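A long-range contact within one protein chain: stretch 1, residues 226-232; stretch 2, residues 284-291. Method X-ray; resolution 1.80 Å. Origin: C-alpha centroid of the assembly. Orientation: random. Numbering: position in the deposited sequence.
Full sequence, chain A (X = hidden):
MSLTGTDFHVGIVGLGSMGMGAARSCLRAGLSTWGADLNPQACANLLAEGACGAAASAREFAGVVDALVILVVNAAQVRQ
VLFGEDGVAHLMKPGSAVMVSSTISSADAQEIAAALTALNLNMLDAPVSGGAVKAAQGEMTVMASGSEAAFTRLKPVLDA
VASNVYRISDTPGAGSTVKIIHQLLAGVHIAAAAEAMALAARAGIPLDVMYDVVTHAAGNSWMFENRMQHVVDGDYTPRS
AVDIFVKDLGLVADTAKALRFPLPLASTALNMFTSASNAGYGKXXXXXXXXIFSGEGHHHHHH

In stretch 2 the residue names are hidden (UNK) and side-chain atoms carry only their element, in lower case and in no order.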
ATOM      1  N   ASN A 226      -7.163   1.757  -5.364  1.00 17.13           N
ATOM      2  CA  ASN A 226      -8.019   1.169  -6.388  1.00 17.48           C
ATOM      3  C   ASN A 226      -9.383   0.713  -5.881  1.00 17.64           C
ATOM      4  O   ASN A 226     -10.416   1.106  -6.426  1.00 17.04           O
ATOM      5  CB  ASN A 226      -7.306  -0.008  -7.051  1.00 17.97           C
ATOM      6  CG  ASN A 226      -8.108  -0.601  -8.191  1.00 18.41           C
ATOM      7  OD1 ASN A 226      -8.915  -1.513  -7.999  1.00 18.75           O
ATOM      8  ND2 ASN A 226      -7.901  -0.071  -9.389  1.00 19.64           N
ATOM      9  N   ARG A 227      -9.386  -0.097  -4.825  1.00 17.27           N
ATOM     10  CA  ARG A 227     -10.625  -0.637  -4.276  1.00 18.09           C
ATOM     11  C   ARG A 227     -11.499   0.327  -3.470  1.00 17.81           C
ATOM     12  O   ARG A 227     -12.730   0.274  -3.560  1.00 17.57           O
ATOM     13  CB  ARG A 227     -10.297  -1.872  -3.428  1.00 18.91           C
ATOM     14  CG  ARG A 227      -9.492  -2.942  -4.175  1.00 20.52           C
ATOM     15  CD  ARG A 227     -10.220  -3.396  -5.418  1.00 20.86           C
ATOM     16  NE  ARG A 227      -9.891  -4.774  -5.778  1.00 19.12           N
ATOM     17  CZ  ARG A 227      -8.970  -5.135  -6.666  1.00 16.90           C
ATOM     18  NH1 ARG A 227      -8.255  -4.222  -7.313  1.00 17.51           N
ATOM     19  NH2 ARG A 227      -8.767  -6.421  -6.907  1.00 15.20           N
HETATM   20  N   MSE A 228     -10.889   1.213  -2.692  1.00 16.38           N
HETATM   21  CA  MSE A 228     -11.709   2.111  -1.890  1.00 18.95           C
HETATM   22  C   MSE A 228     -12.476   3.167  -2.686  1.00 19.13           C
HETATM   23  O   MSE A 228     -13.348   3.845  -2.144  1.00 19.72           O
HETATM   24  CB  MSE A 228     -10.882   2.752  -0.774  1.00 18.02           C
HETATM   25  CG  MSE A 228     -10.426   1.754   0.297  1.00 19.15           C
HETATM   26 SE   MSE A 228     -11.849   0.669   1.107  1.00 26.08          SE
HETATM   27  CE  MSE A 228     -11.760  -0.889  -0.065  1.00 20.24           C
ATOM     28  N   GLN A 229     -12.161   3.307  -3.968  1.00 21.33           N
ATOM     29  CA  GLN A 229     -12.893   4.249  -4.804  1.00 21.97           C
ATOM     30  C   GLN A 229     -14.272   3.615  -5.012  1.00 21.14           C
ATOM     31  O   GLN A 229     -15.288   4.304  -5.077  1.00 21.22           O
ATOM     32  CB  GLN A 229     -12.196   4.437  -6.154  1.00 24.11           C
ATOM     33  CG  GLN A 229     -12.903   5.430  -7.069  1.00 28.11           C
ATOM     34  CD  GLN A 229     -12.965   6.830  -6.478  1.00 29.74           C
ATOM     35  OE1 GLN A 229     -11.939   7.490  -6.309  1.00 31.13           O
ATOM     36  NE2 GLN A 229     -14.170   7.285  -6.152  1.00 31.32           N
ATOM     37  N   HIS A 230     -14.297   2.288  -5.103  1.00 20.50           N
ATOM     38  CA  HIS A 230     -15.549   1.562  -5.280  1.00 20.77           C
ATOM     39  C   HIS A 230     -16.428   1.809  -4.058  1.00 21.04           C
ATOM     40  O   HIS A 230     -17.640   2.006  -4.177  1.00 22.40           O
ATOM     41  CB  HIS A 230     -15.280   0.057  -5.419  1.00 20.46           C
ATOM     42  CG  HIS A 230     -14.376  -0.298  -6.557  1.00 20.36           C
ATOM     43  ND1 HIS A 230     -13.859  -1.565  -6.728  1.00 20.09           N
ATOM     44  CD2 HIS A 230     -13.892   0.446  -7.582  1.00 20.88           C
ATOM     45  CE1 HIS A 230     -13.093  -1.585  -7.805  1.00 22.46           C
ATOM     46  NE2 HIS A 230     -13.097  -0.376  -8.340  1.00 22.32           N
ATOM     47  N   VAL A 231     -15.810   1.793  -2.879  1.00 18.13           N
ATOM     48  CA  VAL A 231     -16.536   2.017  -1.635  1.00 19.44           C
ATOM     49  C   VAL A 231     -17.089   3.432  -1.562  1.00 20.36           C
ATOM     50  O   VAL A 231     -18.240   3.634  -1.181  1.00 20.49           O
ATOM     51  CB  VAL A 231     -15.640   1.782  -0.404  1.00 17.51           C
ATOM     52  CG1 VAL A 231     -16.365   2.212   0.864  1.00 18.80           C
ATOM     53  CG2 VAL A 231     -15.259   0.308  -0.318  1.00 18.91           C
ATOM     54  N   VAL A 232     -16.262   4.408  -1.912  1.00 20.58           N
ATOM     55  CA  VAL A 232     -16.696   5.797  -1.883  1.00 23.03           C
ATOM     56  C   VAL A 232     -17.882   5.985  -2.823  1.00 25.50           C
ATOM     57  O   VAL A 232     -18.831   6.706  -2.504  1.00 26.67           O
ATOM     58  CB  VAL A 232     -15.559   6.750  -2.310  1.00 23.85           C
ATOM     59  CG1 VAL A 232     -16.076   8.175  -2.385  1.00 21.99           C
ATOM     60  CG2 VAL A 232     -14.406   6.662  -1.312  1.00 22.35           C
ATOM     61  N   UNK A 284     -19.657 -10.415  -5.332  1.00 16.90           N
ATOM     62  CA  UNK A 284     -19.574  -8.965  -5.411  1.00 16.08           C
ATOM     63  C   UNK A 284     -18.102  -8.564  -5.465  1.00 16.66           C
ATOM     64  O   UNK A 284     -17.223  -9.394  -5.235  1.00 15.51           O
ATOM     65  c   UNK A 284     -21.769  -8.363  -4.233  1.00 19.31           C
ATOM     66  o   UNK A 284     -23.569  -7.925  -2.734  1.00 26.71           O
ATOM     67  o   UNK A 284     -21.736  -6.740  -2.493  1.00 23.14           O
ATOM     68  c   UNK A 284     -20.241  -8.327  -4.192  1.00 17.72           C
ATOM     69  c   UNK A 284     -22.401  -7.627  -3.066  1.00 24.28           C
ATOM     70  N   UNK A 285     -17.837  -7.301  -5.776  1.00 14.76           N
ATOM     71  CA  UNK A 285     -16.464  -6.808  -5.847  1.00 15.79           C
ATOM     72  C   UNK A 285     -15.762  -7.156  -4.531  1.00 15.76           C
ATOM     73  O   UNK A 285     -16.393  -7.117  -3.474  1.00 14.24           O
ATOM     74  c   UNK A 285     -16.468  -5.294  -6.048  1.00 17.17           C
ATOM     75  c   UNK A 285     -15.101  -4.753  -6.390  1.00 18.36           C
ATOM     76  o   UNK A 285     -14.577  -5.107  -7.469  1.00 19.79           O
ATOM     77  o   UNK A 285     -14.551  -3.975  -5.582  1.00 18.23           O
ATOM     78  N   UNK A 286     -14.471  -7.487  -4.578  1.00 15.10           N
ATOM     79  CA  UNK A 286     -13.782  -7.845  -3.344  1.00 15.38           C
ATOM     80  C   UNK A 286     -13.796  -6.731  -2.297  1.00 15.82           C
ATOM     81  O   UNK A 286     -13.612  -6.992  -1.107  1.00 15.71           O
ATOM     82  c   UNK A 286     -12.339  -8.336  -3.604  1.00 14.12           C
ATOM     83  o   UNK A 286     -10.758  -7.987  -5.345  1.00 16.37           O
ATOM     84  c   UNK A 286     -11.557  -7.442  -4.546  1.00 14.77           C
ATOM     85  o   UNK A 286     -11.715  -6.207  -4.481  1.00 19.79           O
ATOM     86  N   UNK A 287     -14.038  -5.493  -2.719  1.00 14.41           N
ATOM     87  CA  UNK A 287     -14.088  -4.406  -1.757  1.00 15.20           C
ATOM     88  C   UNK A 287     -15.297  -4.600  -0.840  1.00 14.88           C
ATOM     89  O   UNK A 287     -15.388  -3.975   0.215  1.00 13.10           O
ATOM     90  c   UNK A 287     -14.170  -3.042  -2.463  1.00 15.95           C
ATOM     91  o   UNK A 287     -15.348  -2.912  -3.241  1.00 16.48           O
ATOM     92  N   UNK A 288     -16.210  -5.487  -1.238  1.00 13.71           N
ATOM     93  CA  UNK A 288     -17.408  -5.762  -0.442  1.00 14.12           C
ATOM     94  C   UNK A 288     -17.070  -6.445   0.880  1.00 14.95           C
ATOM     95  O   UNK A 288     -17.950  -6.653   1.719  1.00 15.51           O
ATOM     96  c   UNK A 288     -18.396  -6.615  -1.236  1.00 13.98           C
ATOM     97  N   UNK A 289     -15.803  -6.798   1.068  1.00 13.00           N
ATOM     98  CA  UNK A 289     -15.392  -7.417   2.323  1.00 13.83           C
ATOM     99  C   UNK A 289     -15.694  -6.420   3.451  1.00 14.52           C
ATOM    100  O   UNK A 289     -15.863  -6.802   4.612  1.00 16.15           O
ATOM    101  c   UNK A 289     -13.050  -6.481   2.188  1.00 14.22           C
ATOM    102  c   UNK A 289     -13.877  -7.755   2.320  1.00 12.77           C
ATOM    103  c   UNK A 289     -13.511  -8.508   3.594  1.00 15.52           C
ATOM    104  N   UNK A 290     -15.774  -5.139   3.098  1.00 13.79           N
ATOM    105  CA  UNK A 290     -16.064  -4.095   4.074  1.00 12.83           C
ATOM    106  C   UNK A 290     -17.453  -4.298   4.696  1.00 14.36           C
ATOM    107  O   UNK A 290     -17.732  -3.818   5.793  1.00 13.96           O
ATOM    108  c   UNK A 290     -15.990  -1.610   4.507  1.00 13.94           C
ATOM    109  c   UNK A 290     -15.744  -0.200   3.983  1.00 13.74           C
ATOM    110  c   UNK A 290     -16.006  -2.686   3.418  1.00 13.89           C
ATOM    111  c   UNK A 290     -17.216  -2.477   2.504  1.00 15.81           C
ATOM    112  N   UNK A 291     -18.318  -5.027   3.999  1.00 14.57           N
ATOM    113  CA  UNK A 291     -19.669  -5.262   4.494  1.00 16.63           C
ATOM    114  C   UNK A 291     -19.763  -6.139   5.745  1.00 16.22           C
ATOM    115  O   UNK A 291     -20.807  -6.172   6.399  1.00 16.53           O
ATOM    116  n   UNK A 291     -22.850  -4.857  -0.990  1.00 18.89           N
ATOM    117  c   UNK A 291     -21.944  -4.354   0.080  1.00 20.18           C
ATOM    118  c   UNK A 291     -20.539  -5.838   3.372  1.00 16.61           C
ATOM    119  c   UNK A 291     -20.768  -4.844   2.240  1.00 18.12           C
ATOM    120  c   UNK A 291     -21.665  -5.407   1.149  1.00 17.83           C
TER

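Position 284 has three side-chain carbons in a row, the third carrying two oxygens: a carboxylate on a two-carbon stem, hence Glu 284. It is out of reach of stretch 1.

Position 285 has two side-chain carbons, the second carrying two oxygens. One oxygen lies 2.8 Å from His 230 ND1, near the plane of the imidazole and at its edge, as a hydrogen-bond acceptor should. The short carboxylate identifies Asp 285. With hydrogens placed, His 230 ND1 donates to Asp 285 OD2 at an N-H...O angle of 161°; the other oxygen, OD1, is hydrogen-bonded elsewhere in the structure.

Position 286 repeats the composition, two carbons and two terminal oxygens, but here the carboxylate meets the guanidinium of Arg 227. It is Asp 286. Its CA-to-CB bond points sideways, yet chi1 of 47° (p) brings the end of the side chain nearer. Arg 227 NE reaches OD1 of Asp 286 at 2.7 Å (156°) and Arg 227 NH2 reaches Asp 286 OD2 at 3.0 Å (162°). This two-point salt bridge has a weak third component, from Arg 227 NE to Asp 286 OD2 at 3.4 Å.

At position 287 the side chain is one carbon and one oxygen; the carbon lies 3.8 Å from Arg 227 O and 4.0 Å from Met 228 CE, the methyl of a selenomethionine. This is Ser 287. Ser 287 OG donates to Asp 285 OD2 at 2.7 Å, and Ser 287 N donates to the same oxygen at 3.3 Å, so the acceptor of the histidine bond is also held from within its own stretch.

Position 288 has a single side-chain carbon pointing away from stretch 1: Ala 288. Position 289 has one carbon bearing two more, the fork of Val 289, and makes no contact with stretch 1.

Position 290 has four carbons, forked at the first; the tip of the two-carbon arm lies 4.0 Å from Val 231 CG1, an apolar contact. This is Ile 290.

Position 291 has four carbons in a row ending in nitrogen, so it is Lys 291. Its NZ forms a salt bridge with Glu 284 OE1 at 2.7 Å, within stretch 2.

The contact thus combines two polar anchors with packing. Asp 286 pairs with Arg 227, while Asp 285 accepts from His 230. Ser 287 lies close to the helix, its CA 5.7 Å from that of Arg 227, and Ile 290 extends the apolar packing along Val 231. Together the two stretches bury 330 Å².

Stretch 2, residues 284-291: EDDSAVIK
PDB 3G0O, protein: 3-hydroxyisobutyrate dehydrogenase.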